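Uncharacterized protein (Deinococcus radiodurans, PDB 3GG7) is of unknown function but binds manganese and is probably a TatD-type metal-dependent hydrolase acting on ester bonds. Local coordinates at residues A22-Q27 with G49-W54; A39-L44 with L78-F83; G85-D90 with A104-I109; F167-T172 with D189-E194. All coordinates share one frame; numbering follows the deposited sequence.

Contacts 1 and 2 interlock along the chain, their segments alternating, whereas contacts 3 and 4 follow in series. The centres of contacts 1 and 2 lie about 17 Å apart, and the two touch where the ring of Trp54 packs on that of Phe83. Residues 78-83 lead into strand 83-88, which carries contact 3, its centre about 16 Å from that of contact 2. Contact 3 involves strand 83-88 and contact 4 strands 166-169 and 191-193 of the same parallel sheet, with centres about 20 Å apart. Glu86 of contact 3 binds manganese and Glu194 of contact 4 lies near it, while contacts 1 and 2 are surface contacts of the same TIM-barrel-type fold.

Contact 1. Residues A22-Q27 with G49-W54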
# COMPACT_ATOMS: atom_id res chain seq x y z
N ALA A 22 1.02 -7.28 -18.91
CA ALA A 22 1.54 -5.99 -19.34
C ALA A 22 2.63 -5.47 -18.40
O ALA A 22 3.58 -4.81 -18.82
CB ALA A 22 0.40 -4.98 -19.45
N CYS A 23 2.47 -5.76 -17.11
CA CYS A 23 3.51 -5.43 -16.13
C CYS A 23 4.77 -6.25 -16.36
O CYS A 23 5.89 -5.72 -16.36
CB CYS A 23 3.00 -5.63 -14.70
SG CYS A 23 1.70 -4.47 -14.22
N GLU A 24 4.62 -7.55 -16.60
CA GLU A 24 5.80 -8.36 -16.95
C GLU A 24 6.52 -7.91 -18.21
O GLU A 24 7.75 -7.90 -18.26
CB GLU A 24 5.45 -9.82 -17.12
CG GLU A 24 5.28 -10.58 -15.87
CD GLU A 24 6.49 -10.54 -14.90
OE1 GLU A 24 7.68 -10.42 -15.27
OE2 GLU A 24 6.16 -10.63 -13.73
N GLU A 25 5.76 -7.55 -19.24
CA GLU A 25 6.37 -7.06 -20.48
C GLU A 25 7.24 -5.84 -20.21
O GLU A 25 8.29 -5.67 -20.82
CB GLU A 25 5.30 -6.76 -21.54
CG GLU A 25 4.64 -8.01 -22.14
CD GLU A 25 3.26 -7.76 -22.77
OE1 GLU A 25 2.74 -6.62 -22.74
OE2 GLU A 25 2.66 -8.73 -23.28
N ARG A 26 6.79 -4.99 -19.28
CA ARG A 26 7.51 -3.77 -18.94
C ARG A 26 8.53 -3.98 -17.83
O ARG A 26 9.23 -3.04 -17.45
CB ARG A 26 6.49 -2.74 -18.46
CG ARG A 26 5.56 -2.23 -19.55
CD ARG A 26 4.48 -1.35 -18.94
NE ARG A 26 3.82 -0.54 -19.96
CZ ARG A 26 2.90 -0.99 -20.80
NH1 ARG A 26 2.48 -2.25 -20.75
NH2 ARG A 26 2.38 -0.16 -21.70
N GLN A 27 8.62 -5.19 -17.31
CA GLN A 27 9.40 -5.49 -16.10
C GLN A 27 9.11 -4.46 -15.00
O GLN A 27 10.01 -3.91 -14.35
CB GLN A 27 10.88 -5.63 -16.44
CG GLN A 27 11.08 -6.63 -17.58
CD GLN A 27 12.29 -7.52 -17.44
OE1 GLN A 27 13.36 -7.19 -17.92
NE2 GLN A 27 12.10 -8.69 -16.81
N GLY A 49 4.41 -17.65 -12.60
CA GLY A 49 5.28 -17.37 -13.72
C GLY A 49 5.59 -15.91 -13.98
O GLY A 49 6.19 -15.59 -15.00
N ARG A 50 5.20 -15.03 -13.04
CA ARG A 50 5.33 -13.60 -13.21
C ARG A 50 6.09 -13.01 -12.00
O ARG A 50 5.47 -12.60 -11.01
CB ARG A 50 3.94 -12.95 -13.36
CG ARG A 50 3.14 -13.53 -14.52
CD ARG A 50 1.99 -12.60 -14.96
NE ARG A 50 1.36 -13.19 -16.15
CZ ARG A 50 0.30 -13.99 -16.15
NH1 ARG A 50 -0.41 -14.22 -15.06
NH2 ARG A 50 -0.10 -14.51 -17.32
N PRO A 51 7.44 -12.98 -12.08
CA PRO A 51 8.27 -12.61 -10.93
C PRO A 51 8.16 -11.15 -10.54
O PRO A 51 8.61 -10.81 -9.47
CB PRO A 51 9.68 -12.95 -11.40
CG PRO A 51 9.63 -12.73 -12.84
CD PRO A 51 8.27 -13.23 -13.27
N HIS A 52 7.57 -10.30 -11.38
CA HIS A 52 7.32 -8.90 -11.01
C HIS A 52 6.03 -8.68 -10.29
O HIS A 52 5.77 -7.56 -9.86
CB HIS A 52 7.36 -8.01 -12.24
CG HIS A 52 8.73 -7.87 -12.80
ND1 HIS A 52 9.25 -8.77 -13.71
CD2 HIS A 52 9.73 -7.01 -12.49
CE1 HIS A 52 10.50 -8.43 -13.97
NE2 HIS A 52 10.81 -7.36 -13.26
N VAL A 53 5.22 -9.71 -10.11
CA VAL A 53 3.93 -9.57 -9.43
C VAL A 53 4.10 -10.14 -8.01
O VAL A 53 4.26 -11.34 -7.84
CB VAL A 53 2.81 -10.35 -10.16
CG1 VAL A 53 1.50 -10.25 -9.38
CG2 VAL A 53 2.62 -9.81 -11.61
N TRP A 54 4.09 -9.26 -7.01
CA TRP A 54 4.31 -9.62 -5.61
C TRP A 54 2.98 -9.44 -4.89
O TRP A 54 2.49 -8.32 -4.73
CB TRP A 54 5.35 -8.68 -5.00
CG TRP A 54 6.71 -8.69 -5.66
CD1 TRP A 54 7.14 -9.48 -6.70
CD2 TRP A 54 7.84 -7.87 -5.30
NE1 TRP A 54 8.46 -9.20 -6.99
CE2 TRP A 54 8.90 -8.22 -6.15
CE3 TRP A 54 8.04 -6.88 -4.33
CZ2 TRP A 54 10.16 -7.60 -6.08
CZ3 TRP A 54 9.29 -6.29 -4.25
CH2 TRP A 54 10.33 -6.66 -5.12
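Glu24, in the last turn of helix 16-25, reaches across to His52 on the loop that leads into strand 53-55, so the contact ties a helix end to the start of a strand in the TIM-barrel-type fold. The helix closes with a Schellman motif at Gln27, and Arg50 to Val53 form a type I beta turn. From CB the Glu24 chain sets CG beside the backbone N and then bends at chi2 (-56°), which directs CD to the turn. CG rests against the Arg50 side chain, 3.7 Å from Arg50 CB. CD, next along, faces the edge of the imidazole, and the two carboxylate oxygens part there. Glu24 OE2 accepts from the backbone N of His52 at 2.8 Å through its syn lone pair, while also lying close to the Pro51 ring, 3.4 Å from Pro51 CD. Glu24 OE1 accepts a hydrogen bond from His52 ND1 at 2.8 Å; this donor stands 35° out of the carboxylate plane, yet OE1 lies close to the plane of the ring. A single carboxylate thus grips both the backbone and the side chain of His52, an arrangement that should restrict rotation of the ring. Arg50 turns its guanidinium elsewhere, and its NH1 bonds to Leu46 O. Gln27 supplies a second surface for the imidazole. Over one face of the ring stands Gln27 CA, a CH-pi contact 3.8 Å from the His52 ring centroid and 12° off its normal.

Contact 2. Residues A39-L44 with L78-F83. With SO4 (sulfate ion), chain C.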
# COMPACT_ATOMS: atom_id res chain seq x y z
N ALA A 39 -9.57 -13.87 -0.89
CA ALA A 39 -9.14 -13.64 -2.28
C ALA A 39 -7.73 -14.16 -2.57
O ALA A 39 -7.29 -14.14 -3.71
CB ALA A 39 -9.23 -12.14 -2.62
N TRP A 40 -7.04 -14.66 -1.55
CA TRP A 40 -5.61 -14.99 -1.69
C TRP A 40 -5.32 -15.96 -2.84
O TRP A 40 -4.47 -15.69 -3.68
CB TRP A 40 -5.09 -15.53 -0.33
CG TRP A 40 -3.68 -15.92 -0.38
CD1 TRP A 40 -3.18 -17.19 -0.31
CD2 TRP A 40 -2.56 -15.06 -0.58
NE1 TRP A 40 -1.82 -17.17 -0.42
CE2 TRP A 40 -1.40 -15.88 -0.59
CE3 TRP A 40 -2.41 -13.68 -0.74
CZ2 TRP A 40 -0.13 -15.35 -0.77
CZ3 TRP A 40 -1.13 -13.16 -0.87
CH2 TRP A 40 -0.02 -13.98 -0.92
N ARG A 41 -6.01 -17.09 -2.90
CA ARG A 41 -5.63 -18.10 -3.88
C ARG A 41 -5.83 -17.56 -5.30
O ARG A 41 -4.98 -17.70 -6.16
CB ARG A 41 -6.42 -19.39 -3.69
CG ARG A 41 -5.94 -20.22 -2.55
CD ARG A 41 -4.89 -21.23 -2.93
NE ARG A 41 -4.40 -21.84 -1.70
CZ ARG A 41 -3.29 -21.47 -1.05
NH1 ARG A 41 -2.45 -20.59 -1.57
NH2 ARG A 41 -3.01 -22.02 0.11
N GLY A 42 -6.97 -16.91 -5.53
CA GLY A 42 -7.29 -16.42 -6.84
C GLY A 42 -6.36 -15.30 -7.28
O GLY A 42 -5.93 -15.21 -8.43
N THR A 43 -6.06 -14.39 -6.38
CA THR A 43 -5.19 -13.27 -6.72
C THR A 43 -3.73 -13.69 -6.81
O THR A 43 -3.03 -13.29 -7.73
CB THR A 43 -5.42 -12.15 -5.73
OG1 THR A 43 -6.79 -11.78 -5.79
CG2 THR A 43 -4.54 -10.96 -6.08
N LEU A 44 -3.28 -14.56 -5.90
CA LEU A 44 -1.93 -15.13 -6.00
C LEU A 44 -1.70 -15.81 -7.36
O LEU A 44 -0.60 -15.80 -7.89
CB LEU A 44 -1.69 -16.14 -4.86
CG LEU A 44 -0.33 -16.83 -4.82
CD1 LEU A 44 0.85 -15.85 -4.69
CD2 LEU A 44 -0.37 -17.79 -3.64
N LEU A 78 -1.11 -16.41 5.98
CA LEU A 78 0.01 -15.55 6.35
C LEU A 78 1.40 -16.16 6.10
O LEU A 78 2.29 -15.46 5.67
CB LEU A 78 -0.16 -15.06 7.78
CG LEU A 78 0.59 -13.83 8.29
CD1 LEU A 78 0.55 -12.66 7.30
CD2 LEU A 78 -0.01 -13.49 9.64
N PRO A 79 1.58 -17.48 6.31
CA PRO A 79 2.90 -18.06 6.04
C PRO A 79 3.35 -18.01 4.58
O PRO A 79 4.55 -18.19 4.28
CB PRO A 79 2.74 -19.51 6.49
CG PRO A 79 1.68 -19.46 7.51
CD PRO A 79 0.69 -18.45 6.97
N GLU A 80 2.42 -17.77 3.66
CA GLU A 80 2.72 -17.76 2.24
C GLU A 80 3.22 -16.45 1.64
O GLU A 80 3.48 -16.37 0.44
CB GLU A 80 1.49 -18.22 1.46
CG GLU A 80 1.08 -19.63 1.84
CD GLU A 80 -0.13 -20.11 1.10
OE1 GLU A 80 -0.32 -19.73 -0.09
OE2 GLU A 80 -0.91 -20.88 1.71
N THR A 81 3.34 -15.40 2.45
CA THR A 81 3.73 -14.11 1.90
C THR A 81 4.46 -13.26 2.91
O THR A 81 4.17 -13.34 4.10
CB THR A 81 2.52 -13.32 1.30
OG1 THR A 81 3.00 -12.10 0.71
CG2 THR A 81 1.48 -13.01 2.36
N ARG A 82 5.35 -12.42 2.40
CA ARG A 82 6.02 -11.42 3.23
C ARG A 82 5.28 -10.09 3.25
O ARG A 82 5.67 -9.17 3.97
CB ARG A 82 7.49 -11.26 2.81
CG ARG A 82 7.79 -10.56 1.55
CD ARG A 82 9.30 -10.71 1.11
NE ARG A 82 9.74 -12.10 0.87
CZ ARG A 82 10.81 -12.70 1.43
NH1 ARG A 82 11.61 -12.06 2.28
NH2 ARG A 82 11.09 -13.96 1.14
N PHE A 83 4.19 -9.97 2.46
CA PHE A 83 3.50 -8.70 2.27
C PHE A 83 2.06 -8.80 2.72
O PHE A 83 1.35 -9.75 2.34
CB PHE A 83 3.50 -8.25 0.81
CG PHE A 83 4.87 -8.25 0.16
CD1 PHE A 83 5.77 -7.21 0.40
CD2 PHE A 83 5.23 -9.26 -0.72
CE1 PHE A 83 7.02 -7.23 -0.22
CE2 PHE A 83 6.46 -9.27 -1.33
CZ PHE A 83 7.35 -8.22 -1.08
S SO4 C . -6.71 -23.56 0.59
O1 SO4 C . -5.34 -23.50 1.06
O2 SO4 C . -6.76 -23.32 -0.86
O3 SO4 C . -7.27 -24.90 0.84
O4 SO4 C . -7.47 -22.56 1.33
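Trp40 holds CG anti to the backbone N (chi1 179°), and Arg41 bends at chi2 (-91°), which sets the course of its CD; the ends of both side chains meet the carboxylate of Glu80. Glu80 OE1 accepts from both. Arg41 NH1 donates to the syn lone pair of Glu80 OE1 at 2.7 Å. Trp40 NE1 reaches Glu80 OE1 at 3.0 Å from well above the carboxylate plane, with OE1 in the plane of the indole. Arg41 NH2 bonds to Glu80 OE2 at 2.9 Å, completing an end-on, two-nitrogen salt bridge whose flat groups lie only 8° apart. The guanidinium also meets a sulfate, probably from the crystallisation liquor: Arg41 NE donates to sulfate O2 at 2.9 Å and NH2 to its O1, and Tyr77 and Arg76 bind the same ion. Beyond the carboxylate, Trp40 CH2 packs 3.4 Å from Thr81 CB. An alanine in place of Trp40 would probably leave Glu80 OE1 without its indole donor and open a gap beside Thr81. Thr81 OG1 accepts from Phe83 N at 3.0 Å and also bonds to Thr55 O. The contact joins helix 40-44 to the loop before strand 83-88 through a bidentate arginine-glutamate salt bridge, next to an ST turn at Thr81.

Contact 3. Residues G85-D90 with A104-I109; sequences GEVGLD and AVFQHI. With MN (manganese (II) ion), chain B.
Phe106 of helix 99-115 lays its ring against the backbone at Gly88 and buries the most surface here, with Val87 second. Gly88 CA stands over one face, offset toward the rim, in a CH-pi contact 3.8 Å from the Phe106 ring centroid and 15° off the normal. Gly88 N lies near the same ring, 3.7 Å from Phe106 CD1. With CG anti to its backbone N (chi1 -171°), Phe106 points from the helix to the strand. Leu89 CG lies 3.8 Å from Phe106 CD2, and Val87 CG2 4.0 Å from Phe106 CE1. The other branch of Val87 is directed to Ile109, Val87 CG1 meeting Ile109 CD1 at 3.7 Å. Both elements belong to the beta-alpha-beta unit formed by strand 83-88, helix 99-115 and strand 119-124. Glu86, just before Val87, follows a cis peptide bond and binds manganese through OE1 at 2.1 Å, in a site shared with His7, His9 and Asp196. Its OE2 accepts a hydrogen bond from a manganese-bound water and bonds to His124 ND1. No hydrogen bond links residues 85-90 to residues 104-109, which meet through apolar and CH-pi packing; nearby, Asp90 N bonds to Gln102 OE1 of the same helix, and the neighbouring Glu86 supplies a ligand to the metal.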
# COMPACT_ATOMS: atom_id res chain seq x y z
N GLY A 85 -1.49 -6.48 2.88
CA GLY A 85 -2.20 -5.29 2.42
C GLY A 85 -3.25 -5.71 1.41
O GLY A 85 -3.12 -6.77 0.79
N GLU A 86 -4.30 -4.90 1.22
CA GLU A 86 -4.50 -3.63 1.90
C GLU A 86 -5.17 -3.87 3.25
O GLU A 86 -6.16 -4.61 3.35
CB GLU A 86 -5.40 -2.75 1.02
CG GLU A 86 -5.65 -1.37 1.59
CD GLU A 86 -6.08 -0.36 0.55
OE1 GLU A 86 -6.26 -0.74 -0.63
OE2 GLU A 86 -6.22 0.82 0.93
N VAL A 87 -4.64 -3.22 4.30
CA VAL A 87 -5.17 -3.33 5.67
C VAL A 87 -5.22 -1.93 6.26
O VAL A 87 -4.57 -1.03 5.73
CB VAL A 87 -4.33 -4.23 6.56
CG1 VAL A 87 -4.34 -5.70 6.06
CG2 VAL A 87 -2.88 -3.72 6.67
N GLY A 88 -6.00 -1.72 7.32
CA GLY A 88 -5.94 -0.42 8.02
C GLY A 88 -7.28 0.04 8.54
O GLY A 88 -8.11 -0.78 8.91
N LEU A 89 -7.46 1.35 8.58
CA LEU A 89 -8.63 1.95 9.20
C LEU A 89 -9.09 3.08 8.29
O LEU A 89 -8.26 3.72 7.62
CB LEU A 89 -8.30 2.53 10.59
CG LEU A 89 -7.81 1.57 11.66
CD1 LEU A 89 -7.34 2.31 12.95
CD2 LEU A 89 -8.89 0.55 12.01
N ASP A 90 -10.40 3.35 8.27
CA ASP A 90 -10.95 4.44 7.49
C ASP A 90 -11.96 5.19 8.36
O ASP A 90 -12.91 4.59 8.88
CB ASP A 90 -11.61 3.92 6.20
CG ASP A 90 -12.03 5.05 5.27
OD1 ASP A 90 -12.85 5.88 5.68
OD2 ASP A 90 -11.53 5.13 4.12
N ALA A 104 -11.07 -4.01 15.51
CA ALA A 104 -10.87 -5.39 15.88
C ALA A 104 -10.06 -6.16 14.84
O ALA A 104 -9.10 -6.86 15.17
CB ALA A 104 -12.20 -6.07 16.11
N VAL A 105 -10.45 -6.01 13.57
CA VAL A 105 -9.75 -6.70 12.50
C VAL A 105 -8.30 -6.23 12.34
O VAL A 105 -7.38 -7.03 12.19
CB VAL A 105 -10.51 -6.55 11.14
CG1 VAL A 105 -9.65 -6.97 9.97
CG2 VAL A 105 -11.79 -7.37 11.17
N PHE A 106 -8.10 -4.92 12.32
CA PHE A 106 -6.75 -4.40 12.15
C PHE A 106 -5.84 -4.81 13.31
O PHE A 106 -4.68 -5.19 13.12
CB PHE A 106 -6.79 -2.86 12.01
CG PHE A 106 -5.49 -2.24 11.62
CD1 PHE A 106 -4.66 -2.79 10.65
CD2 PHE A 106 -5.10 -1.05 12.21
CE1 PHE A 106 -3.47 -2.15 10.30
CE2 PHE A 106 -3.91 -0.43 11.89
CZ PHE A 106 -3.09 -0.95 10.94
N GLN A 107 -6.37 -4.75 14.53
CA GLN A 107 -5.57 -5.16 15.69
C GLN A 107 -5.21 -6.64 15.59
O GLN A 107 -4.06 -7.04 15.84
CB GLN A 107 -6.34 -4.90 16.97
CG GLN A 107 -5.74 -5.52 18.20
CD GLN A 107 -6.51 -5.14 19.43
OE1 GLN A 107 -7.55 -5.74 19.74
NE2 GLN A 107 -6.02 -4.13 20.13
N HIS A 108 -6.19 -7.46 15.18
CA HIS A 108 -5.97 -8.90 14.95
C HIS A 108 -4.85 -9.10 13.93
O HIS A 108 -3.93 -9.91 14.13
CB HIS A 108 -7.26 -9.59 14.48
CG HIS A 108 -7.08 -11.00 14.01
ND1 HIS A 108 -7.26 -12.10 14.84
CD2 HIS A 108 -6.78 -11.50 12.79
CE1 HIS A 108 -7.07 -13.20 14.15
NE2 HIS A 108 -6.77 -12.87 12.90
N ILE A 109 -4.92 -8.35 12.83
CA ILE A 109 -3.96 -8.48 11.75
C ILE A 109 -2.56 -8.14 12.25
O ILE A 109 -1.63 -8.87 11.99
CB ILE A 109 -4.38 -7.64 10.53
CG1 ILE A 109 -5.48 -8.42 9.77
CG2 ILE A 109 -3.19 -7.37 9.64
CD1 ILE A 109 -6.14 -7.69 8.62
MN MN B . -5.82 0.35 -2.39
O HOH W 1 -6.83 2.01 -1.80

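Contact 4. Residues F167-T172 with D189-E194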
# COMPACT_ATOMS: atom_id res chain seq x y z
N PHE A 167 6.31 5.37 3.10
CA PHE A 167 5.22 6.00 2.38
C PHE A 167 5.22 5.58 0.94
O PHE A 167 6.27 5.63 0.31
CB PHE A 167 5.34 7.54 2.48
CG PHE A 167 5.49 8.00 3.89
CD1 PHE A 167 4.37 8.27 4.67
CD2 PHE A 167 6.75 8.07 4.47
CE1 PHE A 167 4.50 8.63 5.99
CE2 PHE A 167 6.90 8.41 5.80
CZ PHE A 167 5.76 8.71 6.56
N SER A 168 4.06 5.21 0.41
CA SER A 168 3.92 5.03 -1.01
C SER A 168 3.01 6.12 -1.53
O SER A 168 1.92 6.35 -1.03
CB SER A 168 3.46 3.60 -1.39
OG SER A 168 2.22 3.25 -0.78
N VAL A 169 3.51 6.83 -2.53
CA VAL A 169 2.88 8.05 -2.99
C VAL A 169 2.44 7.86 -4.42
O VAL A 169 3.13 7.18 -5.21
CB VAL A 169 3.81 9.30 -2.81
CG1 VAL A 169 4.29 9.42 -1.37
CG2 VAL A 169 4.99 9.25 -3.76
N GLY A 170 1.30 8.44 -4.76
CA GLY A 170 0.66 8.26 -6.04
C GLY A 170 0.48 9.51 -6.85
O GLY A 170 0.95 10.59 -6.47
N PRO A 171 -0.22 9.40 -7.98
CA PRO A 171 -0.39 10.53 -8.90
C PRO A 171 -1.04 11.78 -8.30
O PRO A 171 -0.64 12.90 -8.64
CB PRO A 171 -1.30 9.95 -9.98
CG PRO A 171 -0.93 8.48 -10.01
CD PRO A 171 -0.72 8.14 -8.56
N THR A 172 -2.02 11.61 -7.41
CA THR A 172 -2.73 12.77 -6.87
C THR A 172 -1.81 13.55 -5.92
O THR A 172 -1.81 14.78 -5.93
CB THR A 172 -4.06 12.39 -6.17
OG1 THR A 172 -3.80 11.57 -5.02
CG2 THR A 172 -4.98 11.65 -7.12
N ASP A 189 14.65 8.31 1.53
CA ASP A 189 14.98 6.88 1.63
C ASP A 189 13.83 6.01 2.16
O ASP A 189 14.01 4.81 2.36
CB ASP A 189 16.31 6.63 2.40
CG ASP A 189 16.32 7.17 3.81
OD1 ASP A 189 15.28 7.66 4.30
OD2 ASP A 189 17.40 7.08 4.46
N ARG A 190 12.65 6.62 2.35
CA ARG A 190 11.44 5.87 2.76
C ARG A 190 10.25 6.13 1.83
O ARG A 190 9.10 5.82 2.19
CB ARG A 190 11.08 6.22 4.19
CG ARG A 190 12.00 5.56 5.23
CD ARG A 190 11.44 5.64 6.64
NE ARG A 190 12.10 6.65 7.44
CZ ARG A 190 11.63 7.14 8.58
NH1 ARG A 190 10.47 6.70 9.09
NH2 ARG A 190 12.33 8.07 9.22
N VAL A 191 10.52 6.64 0.63
CA VAL A 191 9.50 6.95 -0.36
C VAL A 191 9.44 5.88 -1.46
O VAL A 191 10.45 5.53 -2.06
CB VAL A 191 9.69 8.35 -0.94
CG1 VAL A 191 8.67 8.66 -2.03
CG2 VAL A 191 9.53 9.35 0.19
N LEU A 192 8.24 5.34 -1.65
CA LEU A 192 7.94 4.39 -2.73
C LEU A 192 6.87 5.03 -3.58
O LEU A 192 6.17 5.96 -3.16
CB LEU A 192 7.41 3.07 -2.12
CG LEU A 192 8.32 2.41 -1.09
CD1 LEU A 192 7.61 1.26 -0.42
CD2 LEU A 192 9.67 1.98 -1.71
N THR A 193 6.71 4.51 -4.79
CA THR A 193 5.71 5.00 -5.74
C THR A 193 4.57 3.97 -5.85
O THR A 193 4.81 2.79 -5.74
CB THR A 193 6.34 5.25 -7.12
OG1 THR A 193 7.15 4.14 -7.50
CG2 THR A 193 7.24 6.51 -7.11
N GLU A 194 3.35 4.45 -6.11
CA GLU A 194 2.16 3.58 -6.29
C GLU A 194 1.19 4.22 -7.27
O GLU A 194 1.34 5.40 -7.59
CB GLU A 194 1.44 3.36 -4.96
CG GLU A 194 0.77 4.63 -4.37
CD GLU A 194 -0.20 4.33 -3.21
OE1 GLU A 194 0.20 3.64 -2.25
OE2 GLU A 194 -1.37 4.76 -3.30
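Ser168, on the face it shares with Leu192, meets Glu194 just past the strand end, while Val169 and Val191 meet on the other face. Ser168 OG donates to Glu194 OE1 at 2.5 Å, a short bond received on the anti side of the carboxylate, 22° out of its plane. Glu194 CG sits between its own backbone N and carbonyl carbon (chi1 67°), from where the extended chain runs past the backbone of Val169, Glu194 CG lying 3.6 Å from Val169 O. The valines cross obliquely, with Val169 CG2 and Val191 CG1 4.1 Å apart. Strands 166-169 and 191-193 run parallel in the five-stranded sheet of the TIM-barrel-type fold, their short axes 38° apart. Phe167 N bonds to Arg190 O, Leu192 N to Phe167 O at 2.8 Å, and Val169 N to Leu192 O. The series continues past the strand end as Glu194 N reaches Val169 O. Glu194 OE2 bonds to ND1 of His148, which is predicted to bind a second metal. An alanine in place of Glu194 would probably leave Ser168 OG and His148 ND1 without their carboxylate mate and His148 less firmly held. Beyond the strands, Gly170 CA passes 3.3 Å from Glu194 O, a CA-H...O contact.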